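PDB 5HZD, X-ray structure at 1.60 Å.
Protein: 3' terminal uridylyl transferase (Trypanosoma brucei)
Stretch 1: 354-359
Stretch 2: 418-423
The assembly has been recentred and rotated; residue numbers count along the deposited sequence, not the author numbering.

Stretch 1 (354-359) PYVDPL
Stretch 2, residues 418-423: SLNRPG

Two loops distant in sequence can be joined by one well-placed tyrosine, and the contact between 354-359 and 418-423 of this uridylyl transferase is a compact example, burying 268 Å² in all. The two loops run in opposite senses: Tyr355 lies across from Pro422 (CA to CA 6.3 Å) and Asp357 from Asn420 (CA to CA 6.1 Å). Stretch 1 is extended through Asp357 (phi/psi -71/127), then turns into a 3-10 segment at Pro358 (-51/-30).

Stretch 2 begins extended at Ser418 (-149/134; chi1 t), whose OG accepts a hydrogen bond from Asn420 N at 3.1 Å, closing a short loop between the two residues. At Leu419 (-99/8; chi1 m, chi2 t) the carbonyl is the focus of the contact. Tyr355, chi1 t and chi2 74°, has its CA-to-CB bond toward stretch 2, and its OH donates to Leu419 O at 2.8 Å. Pro358 CD packs 3.1 Å from that same Leu419 O, while Pro358 CG and Leu419 CB make a looser apolar contact at 4.4 Å.

Asn420 (-82/-9; chi1 m, chi2 81°) directs its CA-to-CB bond away, and a water bridge reaches its backbone carbonyl. One water donates both to Asn420 O at 2.9 Å and to Asp357 OD1 at 2.7 Å, linking two acceptors that cannot bond each other directly. Asp357 (chi1 t, chi2 -40°) also accepts from Leu359 N, 2.9 Å from its OD1, tying the start of the 3-10 turn.

Arg421 (-151/155; chi1 p, chi2 t, chi3 p, chi4 80°) also has its CA-to-CB bond away; its N lies 3.2 Å from Tyr355 OH, but the angle is too poor for a hydrogen bond. Pro422 (-78/-26, C-gamma endo) then covers one face of the tyrosine ring, its CB 3.9 Å from the centroid of the Tyr355 ring and 12° off the normal, a CH-pi contact. Gly423 (-91/-162) takes no part.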

# COMPACT_ATOMS: atom_id res chain seq x y z
N PRO A 354 -5.98 9.81 19.28
CA PRO A 354 -4.87 9.86 20.24
C PRO A 354 -3.52 9.74 19.55
O PRO A 354 -3.36 9.13 18.50
CB PRO A 354 -5.11 8.61 21.11
CG PRO A 354 -6.57 8.33 20.99
CD PRO A 354 -6.87 8.66 19.53
N TYR A 355 -2.50 10.35 20.16
CA TYR A 355 -1.14 10.18 19.65
C TYR A 355 -0.64 8.74 19.81
O TYR A 355 -0.91 8.09 20.84
CB TYR A 355 -0.20 11.16 20.39
CG TYR A 355 1.24 10.98 19.98
CD1 TYR A 355 1.68 11.43 18.74
CD2 TYR A 355 2.15 10.33 20.82
CE1 TYR A 355 2.98 11.22 18.33
CE2 TYR A 355 3.48 10.13 20.42
CZ TYR A 355 3.87 10.58 19.17
OH TYR A 355 5.17 10.37 18.79
N VAL A 356 0.06 8.23 18.80
CA VAL A 356 0.76 6.95 18.90
C VAL A 356 2.23 7.15 18.54
O VAL A 356 2.54 7.63 17.43
CB VAL A 356 0.19 5.92 17.91
CG1 VAL A 356 0.95 4.59 18.02
CG2 VAL A 356 -1.29 5.70 18.13
N ASP A 357 3.13 6.81 19.45
CA ASP A 357 4.56 6.90 19.12
C ASP A 357 4.90 5.78 18.13
O ASP A 357 4.59 4.61 18.39
CB ASP A 357 5.39 6.77 20.38
CG ASP A 357 6.85 7.16 20.17
OD1 ASP A 357 7.43 6.82 19.12
OD2 ASP A 357 7.42 7.83 21.05
N PRO A 358 5.53 6.11 16.99
CA PRO A 358 5.92 5.02 16.09
C PRO A 358 6.71 3.90 16.80
O PRO A 358 6.56 2.74 16.43
CB PRO A 358 6.75 5.74 15.02
CG PRO A 358 6.03 7.11 14.93
CD PRO A 358 5.82 7.44 16.39
N LEU A 359 7.45 4.23 17.85
CA LEU A 359 8.22 3.22 18.60
C LEU A 359 7.37 2.17 19.34
O LEU A 359 7.89 1.13 19.76
CB LEU A 359 9.19 3.89 19.57
CG LEU A 359 10.26 4.74 18.87
CD1 LEU A 359 11.30 5.23 19.85
CD2 LEU A 359 10.92 3.99 17.72
N SER A 418 5.13 15.65 11.50
CA SER A 418 5.87 14.55 12.09
C SER A 418 5.05 13.85 13.15
O SER A 418 4.41 14.49 14.00
CB SER A 418 7.17 15.05 12.73
OG SER A 418 7.82 13.94 13.35
N LEU A 419 5.05 12.51 13.09
CA LEU A 419 4.40 11.69 14.11
C LEU A 419 5.43 11.18 15.11
O LEU A 419 5.10 10.39 15.99
CB LEU A 419 3.68 10.49 13.46
CG LEU A 419 2.68 10.85 12.37
CD1 LEU A 419 2.13 9.54 11.80
CD2 LEU A 419 1.61 11.69 13.01
N ASN A 420 6.68 11.64 15.05
CA ASN A 420 7.69 11.07 15.93
C ASN A 420 7.68 11.66 17.32
O ASN A 420 8.39 11.17 18.21
CB ASN A 420 9.09 11.25 15.34
CG ASN A 420 9.34 10.34 14.18
OD1 ASN A 420 8.93 10.61 13.08
ND2 ASN A 420 9.98 9.21 14.45
N ARG A 421 6.90 12.72 17.50
CA ARG A 421 6.69 13.31 18.83
C ARG A 421 5.32 13.95 18.80
O ARG A 421 4.83 14.29 17.73
CB ARG A 421 7.80 14.34 19.15
CG ARG A 421 7.88 15.51 18.17
CD ARG A 421 9.27 16.18 18.21
NE ARG A 421 10.35 15.20 18.08
CZ ARG A 421 10.75 14.68 16.93
NH1 ARG A 421 10.16 14.99 15.76
NH2 ARG A 421 11.73 13.78 16.93
N PRO A 422 4.67 14.11 19.96
CA PRO A 422 3.29 14.60 20.00
C PRO A 422 3.13 16.10 19.81
O PRO A 422 2.08 16.56 19.36
CB PRO A 422 2.83 14.22 21.42
CG PRO A 422 4.09 14.15 22.23
CD PRO A 422 5.13 13.61 21.27
N GLY A 423 4.15 16.86 20.16
CA GLY A 423 4.08 18.30 20.04
C GLY A 423 4.58 18.78 18.69
O GLY A 423 4.65 18.01 17.75
O HOH W 1 9.28 8.45 17.92